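Local coordinates for protein telethonin (Homo sapiens, PDB 1YA5) that mediates the antiparallel assembly of two titin molecules at the sarcomeric Z-disk by binding their N-terminal Ig-like domains, at residues D27-R33 with S57-R63. The protein carries 4 engineered substitutions. Coordinates in Å, arbitrary orientation, origin at the centre of the assembly. Residue numbers count along the deposited sequence, not the author numbering.
Sequences DLTLSTR and SQVLVQR. Engineered in segment 57-63: S57 (natural residue Cys). With SO4 (sulfate ion), chain G.
This antiparallel strand pair lies at the centre of the telethonin sheet joining two titin chains. The axes of 27-33 and 57-62 approach to 4.6 Å; their N-to-C directions make 164°, nearly antiparallel. L28-Q62, L30-L60 and T32-Q58 are non-hydrogen-bonded pairs. T29-V61 and S31-V59 are hydrogen-bonded: T29 N-V61 O 2.6 Å, V61 N-T29 O 2.9 Å, S31 N-V59 O 3.0 Å, V59 N-S31 O 2.8 Å. R63 N donates to D27 O (2.8 Å) and R33 N to S57 O (2.9 Å); S57 is engineered. The backbone is extended except at D27 (psi -58°), which forms a classic beta bulge with L28 opposite L6. L28, L30 and L60, all chi1 t, share one face; L60 CD2 is 3.6 Å from L28 CD1, and L60 CD1 3.9 Å from L30 CD1. V16 of one titin chain packs on L28 and L60. On the other face R33 CG meets V59 CG1 at 3.5 Å. L96 of the second titin chain packs on both, and its E94 salt-bridges R33. R33 NH2 also donates a hydrogen bond to sulfate O4 (3.1 Å), probably from crystallisation liquor. Backbone bonds thus join the strands, while the two faces contact different titin molecules.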
loop_
_atom_site.group_PDB
_atom_site.type_symbol
_atom_site.label_atom_id
_atom_site.label_comp_id
_atom_site.label_asym_id
_atom_site.label_seq_id
_atom_site.Cartn_x
_atom_site.Cartn_y
_atom_site.Cartn_z
ATOM N N ASP C 27 -9.721 5.754 -3.044
ATOM C CA ASP C 27 -9.842 4.324 -2.721
ATOM C C ASP C 27 -8.511 3.724 -2.319
ATOM O O ASP C 27 -8.370 3.176 -1.224
ATOM C CB ASP C 27 -10.417 3.562 -3.913
ATOM C CG ASP C 27 -10.423 2.050 -3.714
ATOM O OD1 ASP C 27 -9.647 1.534 -2.876
ATOM O OD2 ASP C 27 -11.195 1.363 -4.402
ATOM N N LEU C 28 -7.552 3.824 -3.223
ATOM C CA LEU C 28 -6.237 3.243 -3.036
ATOM C C LEU C 28 -5.239 4.356 -3.154
ATOM O O LEU C 28 -5.362 5.221 -4.021
ATOM C CB LEU C 28 -5.955 2.228 -4.133
ATOM C CG LEU C 28 -4.971 1.085 -3.893
ATOM C CD1 LEU C 28 -4.951 0.750 -2.437
ATOM C CD2 LEU C 28 -5.400 -0.138 -4.669
ATOM N N THR C 29 -4.244 4.334 -2.283
ATOM C CA THR C 29 -3.152 5.273 -2.379
ATOM C C THR C 29 -1.823 4.509 -2.351
ATOM O O THR C 29 -1.628 3.663 -1.501
ATOM C CB THR C 29 -3.215 6.232 -1.224
ATOM O OG1 THR C 29 -2.337 7.338 -1.480
ATOM C CG2 THR C 29 -2.756 5.518 0.027
ATOM N N LEU C 30 -0.929 4.812 -3.297
ATOM C CA LEU C 30 0.360 4.122 -3.430
ATOM C C LEU C 30 1.496 5.100 -3.349
ATOM O O LEU C 30 1.559 6.051 -4.133
ATOM C CB LEU C 30 0.456 3.431 -4.786
ATOM C CG LEU C 30 1.542 2.359 -4.906
ATOM C CD1 LEU C 30 1.068 0.989 -4.310
ATOM C CD2 LEU C 30 1.948 2.199 -6.357
ATOM N N SER C 31 2.417 4.881 -2.425
ATOM C CA SER C 31 3.582 5.754 -2.388
ATOM C C SER C 31 4.915 5.038 -2.399
ATOM O O SER C 31 5.005 3.830 -2.108
ATOM C CB SER C 31 3.530 6.761 -1.232
ATOM O OG SER C 31 2.766 6.271 -0.150
ATOM N N THR C 32 5.941 5.825 -2.734
ATOM C CA THR C 32 7.328 5.403 -2.739
ATOM C C THR C 32 8.026 5.912 -1.493
ATOM O O THR C 32 7.908 7.092 -1.160
ATOM C CB THR C 32 8.019 5.997 -3.958
ATOM O OG1 THR C 32 7.341 5.542 -5.133
ATOM C CG2 THR C 32 9.467 5.541 -4.070
ATOM N N ARG C 33 8.747 5.029 -0.801
ATOM C CA ARG C 33 9.621 5.463 0.281
ATOM C C ARG C 33 11.072 5.450 -0.166
ATOM O O ARG C 33 11.523 4.501 -0.806
ATOM C CB ARG C 33 9.458 4.580 1.513
ATOM C CG ARG C 33 8.025 4.245 1.859
ATOM C CD ARG C 33 7.324 5.420 2.491
ATOM N NE ARG C 33 8.145 6.046 3.522
ATOM C CZ ARG C 33 8.149 7.347 3.777
ATOM N NH1 ARG C 33 7.379 8.157 3.066
ATOM N NH2 ARG C 33 8.924 7.840 4.730
ATOM N N SER C 57 10.790 1.028 -0.987
ATOM C CA SER C 57 9.623 0.187 -0.859
ATOM C C SER C 57 8.382 1.020 -1.149
ATOM O O SER C 57 8.351 2.204 -0.875
ATOM C CB SER C 57 9.576 -0.479 0.508
ATOM O OG SER C 57 9.017 0.402 1.446
ATOM N N GLN C 58 7.386 0.389 -1.747
ATOM C CA GLN C 58 6.143 1.043 -2.126
ATOM C C GLN C 58 5.075 0.600 -1.136
ATOM O O GLN C 58 4.816 -0.593 -0.979
ATOM C CB GLN C 58 5.729 0.614 -3.545
ATOM C CG GLN C 58 6.699 1.009 -4.684
ATOM C CD GLN C 58 6.586 0.085 -5.910
ATOM O OE1 GLN C 58 6.132 0.505 -6.972
ATOM N NE2 GLN C 58 6.999 -1.179 -5.753
ATOM N N VAL C 59 4.464 1.565 -0.466
ATOM C CA VAL C 59 3.402 1.253 0.458
ATOM C C VAL C 59 2.001 1.508 -0.061
ATOM O O VAL C 59 1.751 2.433 -0.836
ATOM C CB VAL C 59 3.617 1.827 1.874
ATOM C CG1 VAL C 59 4.856 2.728 1.940
ATOM C CG2 VAL C 59 2.374 2.518 2.371
ATOM N N LEU C 60 1.098 0.644 0.372
ATOM C CA LEU C 60 -0.240 0.636 -0.128
ATOM C C LEU C 60 -1.192 0.897 0.998
ATOM O O LEU C 60 -1.167 0.210 2.027
ATOM C CB LEU C 60 -0.544 -0.715 -0.755
ATOM C CG LEU C 60 -1.854 -0.829 -1.528
ATOM C CD1 LEU C 60 -1.535 -1.500 -2.819
ATOM C CD2 LEU C 60 -2.925 -1.619 -0.735
ATOM N N VAL C 61 -2.019 1.915 0.812
ATOM C CA VAL C 61 -3.143 2.172 1.704
ATOM C C VAL C 61 -4.391 2.191 0.852
ATOM O O VAL C 61 -4.464 2.942 -0.132
ATOM C CB VAL C 61 -3.033 3.515 2.465
ATOM C CG1 VAL C 61 -4.196 3.661 3.486
ATOM C CG2 VAL C 61 -1.674 3.638 3.152
ATOM N N GLN C 62 -5.343 1.339 1.235
ATOM C CA GLN C 62 -6.661 1.248 0.624
ATOM C C GLN C 62 -7.780 1.384 1.680
ATOM O O GLN C 62 -7.705 0.806 2.755
ATOM C CB GLN C 62 -6.777 -0.100 -0.062
ATOM C CG GLN C 62 -8.171 -0.565 -0.272
ATOM C CD GLN C 62 -8.274 -1.476 -1.446
ATOM O OE1 GLN C 62 -8.504 -1.028 -2.579
ATOM N NE2 GLN C 62 -8.104 -2.786 -1.200
ATOM N N ARG C 63 -8.814 2.153 1.355
ATOM C CA ARG C 63 -9.959 2.374 2.255
ATOM C C ARG C 63 -11.278 2.180 1.526
ATOM O O ARG C 63 -11.326 2.036 0.293
ATOM C CB ARG C 63 -9.916 3.788 2.861
ATOM C CG ARG C 63 -9.899 4.897 1.827
ATOM C CD ARG C 63 -9.426 6.258 2.411
ATOM N NE ARG C 63 -7.971 6.357 2.556
ATOM C CZ ARG C 63 -7.121 6.219 1.543
ATOM N NH1 ARG C 63 -7.592 5.981 0.336
ATOM N NH2 ARG C 63 -5.808 6.307 1.715
HETATM S S SO4 G . 6.662 10.553 6.625
HETATM O O1 SO4 G . 6.483 11.762 7.433
HETATM O O2 SO4 G . 5.918 9.442 7.225
HETATM O O3 SO4 G . 6.154 10.781 5.269
HETATM O O4 SO4 G . 8.089 10.223 6.543
#